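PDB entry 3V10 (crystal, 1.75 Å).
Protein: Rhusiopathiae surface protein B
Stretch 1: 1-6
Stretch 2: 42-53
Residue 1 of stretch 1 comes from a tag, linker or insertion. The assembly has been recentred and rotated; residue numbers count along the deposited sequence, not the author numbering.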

ATOM      1  N   ALA A   1     -30.055 -18.774  -1.930  1.00 22.66           N
ATOM      2  CA  ALA A   1     -29.629 -17.542  -1.192  1.00 22.40           C
ATOM      3  C   ALA A   1     -29.951 -16.291  -1.981  1.00 20.82           C
ATOM      4  O   ALA A   1     -29.896 -16.302  -3.209  1.00 20.64           O
ATOM      5  N   LYS A   2     -30.278 -15.206  -1.284  1.00 19.59           N
ATOM      6  CA  LYS A   2     -30.617 -13.957  -1.960  1.00 18.80           C
ATOM      7  C   LYS A   2     -29.405 -13.063  -2.200  1.00 18.43           C
ATOM      8  O   LYS A   2     -28.587 -12.853  -1.303  1.00 16.50           O
ATOM      9  CB  LYS A   2     -31.668 -13.187  -1.157  1.00 20.11           C
ATOM     10  CG  LYS A   2     -32.094 -11.875  -1.805  1.00 20.83           C
ATOM     11  CD  LYS A   2     -33.247 -11.228  -1.053  1.00 22.22           C
ATOM     12  CE  LYS A   2     -33.599  -9.866  -1.646  1.00 24.16           C
ATOM     13  NZ  LYS A   2     -33.974  -9.958  -3.090  1.00 26.05           N
ATOM     14  N   ASP A   3     -29.310 -12.544  -3.421  1.00 16.98           N
ATOM     15  CA  ASP A   3     -28.226 -11.663  -3.839  1.00 16.42           C
ATOM     16  C   ASP A   3     -28.664 -10.206  -3.692  1.00 16.09           C
ATOM     17  O   ASP A   3     -29.612  -9.764  -4.348  1.00 14.82           O
ATOM     18  CB  ASP A   3     -27.871 -11.959  -5.298  1.00 18.54           C
ATOM     19  CG  ASP A   3     -26.720 -11.117  -5.812  1.00 19.52           C
ATOM     20  OD1 ASP A   3     -26.101 -10.379  -5.016  1.00 19.78           O
ATOM     21  OD2 ASP A   3     -26.433 -11.206  -7.024  1.00 18.50           O
ATOM     22  N   TYR A   4     -27.974  -9.460  -2.833  1.00 13.71           N
ATOM     23  CA  TYR A   4     -28.317  -8.055  -2.621  1.00 13.27           C
ATOM     24  C   TYR A   4     -27.483  -7.047  -3.402  1.00 12.53           C
ATOM     25  O   TYR A   4     -27.603  -5.849  -3.182  1.00 11.13           O
ATOM     26  CB  TYR A   4     -28.236  -7.712  -1.131  1.00 12.71           C
ATOM     27  CG  TYR A   4     -29.406  -8.224  -0.331  1.00 14.66           C
ATOM     28  CD1 TYR A   4     -29.406  -9.511   0.202  1.00 13.33           C
ATOM     29  CD2 TYR A   4     -30.532  -7.423  -0.129  1.00 13.13           C
ATOM     30  CE1 TYR A   4     -30.498  -9.990   0.920  1.00 14.27           C
ATOM     31  CE2 TYR A   4     -31.629  -7.893   0.581  1.00 12.53           C
ATOM     32  CZ  TYR A   4     -31.606  -9.174   1.102  1.00 11.87           C
ATOM     33  OH  TYR A   4     -32.696  -9.648   1.789  1.00 14.33           O
ATOM     34  N   THR A   5     -26.657  -7.524  -4.328  1.00 13.50           N
ATOM     35  CA  THR A   5     -25.800  -6.641  -5.107  1.00 13.84           C
ATOM     36  C   THR A   5     -26.490  -5.421  -5.720  1.00 15.71           C
ATOM     37  O   THR A   5     -25.990  -4.302  -5.619  1.00 17.41           O
ATOM     38  CB  THR A   5     -25.080  -7.432  -6.221  1.00 14.37           C
ATOM     39  OG1 THR A   5     -24.270  -8.452  -5.619  1.00 11.80           O
ATOM     40  CG2 THR A   5     -24.181  -6.508  -7.045  1.00 13.31           C
ATOM     41  N   ASN A   6     -27.637  -5.620  -6.349  1.00 16.84           N
ATOM     42  CA  ASN A   6     -28.322  -4.488  -6.954  1.00 18.06           C
ATOM     43  C   ASN A   6     -29.525  -3.984  -6.170  1.00 18.83           C
ATOM     44  O   ASN A   6     -30.294  -3.163  -6.672  1.00 21.62           O
ATOM     45  CB  ASN A   6     -28.714  -4.821  -8.388  1.00 18.86           C
ATOM     46  CG  ASN A   6     -27.504  -4.971  -9.285  1.00 20.60           C
ATOM     47  OD1 ASN A   6     -26.748  -4.017  -9.498  1.00 22.45           O
ATOM     48  ND2 ASN A   6     -27.301  -6.170  -9.805  1.00 19.36           N
TER
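Stretch 2 (42-53) KVKFKPGDFFDL

Stretch 2 runs alongside stretch 1 in the same direction. Stretch 1 has no regular helix or strand; it is extended through Lys2 and Asp3, and the backbone turns out of that form from Tyr4. Stretch 2 begins with Lys42, passes through a loop, and makes a type II beta turn from Lys46 to Asp49. Asp49 N closes the turn on Lys46 O at 2.9 Å. Gly48 has phi 104° and psi -25°, where a CB would be jammed against the carbonyl O of the preceding residue. From Phe50 to Leu53 the chain is a strand. The pairing places Lys2 by Asp49, Asp3 by Phe50 and Thr5 by Phe51, with CA-CA distances of 4.7, 5.1 and 4.3 Å.

Tyr4, Phe50 and Thr5 have the most surface covered. Phe50 joins the two backbones through a single beta bridge to Asp3. Phe50 N donates to Lys2 O at 3.0 Å, and Phe50 O accepts from Tyr4 N at 2.6 Å in a nearly straight bond. Phe50 thus uses both its peptide groups on the residues flanking Asp3. Its CA-CB bond points away from stretch 1, but chi1 is p and the ring comes back over Asp3. Asp3 CA lies over one ring face, 4.0 Å from the Phe50 ring centroid.

Tyr4 is buried, with chi1 m. The edge of the Phe45 ring meets the face of the Tyr4 ring. The planes stand at 76°, and Tyr4 CZ is 3.7 Å from Phe45 CE1. Val43 adds an apolar contact, CG2 to Tyr4 CE2, at 4.2 Å. Asp49 OD2 and Phe50 O sit at the edge of the Tyr4 ring. Tyr4 OH donates to water 2 at 2.5 Å. That water donates to Lys44 O at 2.8 Å and to Asp49 OD2 at 2.7 Å, tying the hydroxyl to the loop.

Asp49 also fastens the start of stretch 1: Asp49 OD1 accepts from Lys2 N at 3.0 Å. Asp49 OD2 accepts from Lys46 N at 2.8 Å, so one carboxylate serves both the turn and the contact.

At the other end, Thr5 OG1 accepts from Asp52 N at 2.7 Å. The same OG1 donates to Asp3 OD1 at 2.7 Å, and Thr5 N donates to Asp3 OD1 at 3.0 Å. Asp3 and Asp52 carry like charges, with Asp3 OD1 4.4 Å from Asp52 OD2. Water 1 bridges them, donating to Asp3 OD2 at 2.6 Å and to Asp52 OD2 at 2.5 Å. The two stretches bury 542 Å² in all, both sides summed.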

ATOM      1  N   LYS A  42     -38.183  -3.256   5.377  1.00 18.69           N
ATOM      2  CA  LYS A  42     -37.365  -4.103   6.217  1.00 19.32           C
ATOM      3  C   LYS A  42     -37.116  -5.487   5.623  1.00 18.68           C
ATOM      4  O   LYS A  42     -38.055  -6.156   5.191  1.00 19.65           O
ATOM      5  CB  LYS A  42     -38.050  -4.250   7.575  1.00 21.56           C
ATOM      6  CG  LYS A  42     -37.715  -3.136   8.527  1.00 23.17           C
ATOM      7  CD  LYS A  42     -36.275  -3.295   8.939  1.00 25.97           C
ATOM      8  CE  LYS A  42     -36.090  -4.614   9.646  1.00 25.16           C
ATOM      9  NZ  LYS A  42     -36.715  -4.535  10.997  1.00 27.64           N
ATOM     10  N   VAL A  43     -35.855  -5.909   5.585  1.00 18.79           N
ATOM     11  CA  VAL A  43     -35.525  -7.242   5.093  1.00 18.29           C
ATOM     12  C   VAL A  43     -34.845  -7.998   6.229  1.00 18.60           C
ATOM     13  O   VAL A  43     -34.327  -7.394   7.163  1.00 17.14           O
ATOM     14  CB  VAL A  43     -34.554  -7.214   3.872  1.00 17.74           C
ATOM     15  CG1 VAL A  43     -35.126  -6.350   2.767  1.00 19.66           C
ATOM     16  CG2 VAL A  43     -33.171  -6.720   4.306  1.00 15.52           C
ATOM     17  N   LYS A  44     -34.836  -9.323   6.137  1.00 18.31           N
ATOM     18  CA  LYS A  44     -34.214 -10.170   7.149  1.00 18.48           C
ATOM     19  C   LYS A  44     -33.067 -10.942   6.475  1.00 16.31           C
ATOM     20  O   LYS A  44     -33.305 -11.867   5.694  1.00 16.86           O
ATOM     21  CB  LYS A  44     -35.272 -11.145   7.692  1.00 19.33           C
ATOM     22  CG  LYS A  44     -35.065 -11.646   9.132  1.00 23.47           C
ATOM     23  CD  LYS A  44     -35.803 -10.772  10.197  1.00 25.69           C
ATOM     24  CE  LYS A  44     -35.213  -9.346  10.346  1.00 25.92           C
ATOM     25  NZ  LYS A  44     -35.774  -8.209   9.525  1.00 27.52           N
ATOM     26  N   PHE A  45     -31.831 -10.550   6.769  1.00 16.62           N
ATOM     27  CA  PHE A  45     -30.683 -11.230   6.179  1.00 16.50           C
ATOM     28  C   PHE A  45     -30.601 -12.639   6.734  1.00 16.98           C
ATOM     29  O   PHE A  45     -30.768 -12.856   7.936  1.00 16.40           O
ATOM     30  CB  PHE A  45     -29.399 -10.451   6.460  1.00 16.38           C
ATOM     31  CG  PHE A  45     -29.339  -9.121   5.756  1.00 15.53           C
ATOM     32  CD1 PHE A  45     -29.508  -9.044   4.374  1.00 14.15           C
ATOM     33  CD2 PHE A  45     -29.097  -7.949   6.466  1.00 15.13           C
ATOM     34  CE1 PHE A  45     -29.435  -7.815   3.712  1.00 16.43           C
ATOM     35  CE2 PHE A  45     -29.022  -6.719   5.812  1.00 15.34           C
ATOM     36  CZ  PHE A  45     -29.192  -6.653   4.434  1.00 15.39           C
ATOM     37  N   LYS A  46     -30.366 -13.590   5.834  1.00 17.86           N
ATOM     38  CA  LYS A  46     -30.278 -15.003   6.179  1.00 18.59           C
ATOM     39  C   LYS A  46     -28.889 -15.536   5.862  1.00 17.89           C
ATOM     40  O   LYS A  46     -28.227 -15.057   4.938  1.00 16.95           O
ATOM     41  CB  LYS A  46     -31.283 -15.806   5.355  1.00 20.63           C
ATOM     42  CG  LYS A  46     -32.710 -15.285   5.388  1.00 22.23           C
ATOM     43  CD  LYS A  46     -33.344 -15.486   6.746  1.00 24.50           C
ATOM     44  CE  LYS A  46     -34.807 -15.074   6.712  1.00 26.48           C
ATOM     45  NZ  LYS A  46     -35.504 -15.361   7.991  1.00 27.59           N
ATOM     46  N   PRO A  47     -28.433 -16.548   6.616  1.00 17.34           N
ATOM     47  CA  PRO A  47     -27.107 -17.113   6.355  1.00 17.02           C
ATOM     48  C   PRO A  47     -27.035 -17.509   4.882  1.00 17.43           C
ATOM     49  O   PRO A  47     -27.919 -18.199   4.380  1.00 17.39           O
ATOM     50  CB  PRO A  47     -27.064 -18.327   7.276  1.00 16.56           C
ATOM     51  CG  PRO A  47     -27.924 -17.907   8.422  1.00 18.80           C
ATOM     52  CD  PRO A  47     -29.089 -17.236   7.739  1.00 17.87           C
ATOM     53  N   GLY A  48     -25.992 -17.064   4.188  1.00 17.56           N
ATOM     54  CA  GLY A  48     -25.863 -17.397   2.783  1.00 16.59           C
ATOM     55  C   GLY A  48     -26.203 -16.243   1.854  1.00 16.95           C
ATOM     56  O   GLY A  48     -25.742 -16.217   0.712  1.00 15.17           O
ATOM     57  N   ASP A  49     -27.022 -15.299   2.318  1.00 15.85           N
ATOM     58  CA  ASP A  49     -27.357 -14.150   1.482  1.00 14.66           C
ATOM     59  C   ASP A  49     -26.030 -13.436   1.259  1.00 14.77           C
ATOM     60  O   ASP A  49     -25.121 -13.543   2.083  1.00 14.37           O
ATOM     61  CB  ASP A  49     -28.354 -13.212   2.177  1.00 16.07           C
ATOM     62  CG  ASP A  49     -29.743 -13.818   2.311  1.00 18.00           C
ATOM     63  OD1 ASP A  49     -30.037 -14.834   1.636  1.00 17.71           O
ATOM     64  OD2 ASP A  49     -30.550 -13.263   3.088  1.00 17.41           O
ATOM     65  N   PHE A  50     -25.923 -12.701   0.161  1.00 14.61           N
ATOM     66  CA  PHE A  50     -24.667 -12.041  -0.178  1.00 13.58           C
ATOM     67  C   PHE A  50     -24.827 -10.862  -1.125  1.00 13.47           C
ATOM     68  O   PHE A  50     -25.921 -10.550  -1.584  1.00 13.31           O
ATOM     69  CB  PHE A  50     -23.772 -13.053  -0.886  1.00 13.72           C
ATOM     70  CG  PHE A  50     -24.370 -13.573  -2.170  1.00 15.00           C
ATOM     71  CD1 PHE A  50     -25.357 -14.554  -2.145  1.00 15.65           C
ATOM     72  CD2 PHE A  50     -23.996 -13.032  -3.399  1.00 14.46           C
ATOM     73  CE1 PHE A  50     -25.967 -14.989  -3.325  1.00 16.81           C
ATOM     74  CE2 PHE A  50     -24.600 -13.458  -4.584  1.00 16.74           C
ATOM     75  CZ  PHE A  50     -25.588 -14.439  -4.545  1.00 14.41           C
ATOM     76  N   PHE A  51     -23.701 -10.212  -1.405  1.00 12.02           N
ATOM     77  CA  PHE A  51     -23.628  -9.142  -2.380  1.00 11.64           C
ATOM     78  C   PHE A  51     -22.193  -9.108  -2.869  1.00 11.96           C
ATOM     79  O   PHE A  51     -21.269  -9.513  -2.156  1.00 14.10           O
ATOM     80  CB  PHE A  51     -24.081  -7.763  -1.851  1.00 10.60           C
ATOM     81  CG  PHE A  51     -23.323  -7.254  -0.657  1.00 11.70           C
ATOM     82  CD1 PHE A  51     -23.855  -7.383   0.617  1.00 10.68           C
ATOM     83  CD2 PHE A  51     -22.132  -6.553  -0.817  1.00 10.34           C
ATOM     84  CE1 PHE A  51     -23.213  -6.812   1.722  1.00 11.91           C
ATOM     85  CE2 PHE A  51     -21.486  -5.981   0.274  1.00 10.97           C
ATOM     86  CZ  PHE A  51     -22.026  -6.108   1.545  1.00 10.67           C
ATOM     87  N   ASP A  52     -22.022  -8.657  -4.099  1.00 10.96           N
ATOM     88  CA  ASP A  52     -20.712  -8.610  -4.714  1.00 12.79           C
ATOM     89  C   ASP A  52     -20.261  -7.225  -5.104  1.00 11.99           C
ATOM     90  O   ASP A  52     -21.039  -6.422  -5.622  1.00 12.00           O
ATOM     91  CB  ASP A  52     -20.706  -9.511  -5.948  1.00 13.01           C
ATOM     92  CG  ASP A  52     -20.910 -10.965  -5.598  1.00 15.54           C
ATOM     93  OD1 ASP A  52     -20.034 -11.531  -4.909  1.00 11.13           O
ATOM     94  OD2 ASP A  52     -21.943 -11.542  -6.000  1.00 14.55           O
ATOM     95  N   LEU A  53     -18.981  -6.961  -4.869  1.00 10.25           N
ATOM     96  CA  LEU A  53     -18.385  -5.681  -5.217  1.00 11.02           C
ATOM     97  C   LEU A  53     -17.462  -5.931  -6.407  1.00 11.06           C
ATOM     98  O   LEU A  53     -16.779  -6.954  -6.464  1.00 13.13           O
ATOM     99  CB  LEU A  53     -17.581  -5.135  -4.031  1.00 12.55           C
ATOM    100  CG  LEU A  53     -18.367  -5.002  -2.722  1.00 12.47           C
ATOM    101  CD1 LEU A  53     -17.455  -4.484  -1.613  1.00 15.18           C
ATOM    102  CD2 LEU A  53     -19.538  -4.063  -2.927  1.00 13.82           C
TER
HETATM  103  O   HOH W   1     -23.870 -11.426  -7.659  1.00 21.32           O
HETATM  104  O   HOH W   2     -32.810 -11.860   2.916  1.00 12.84           O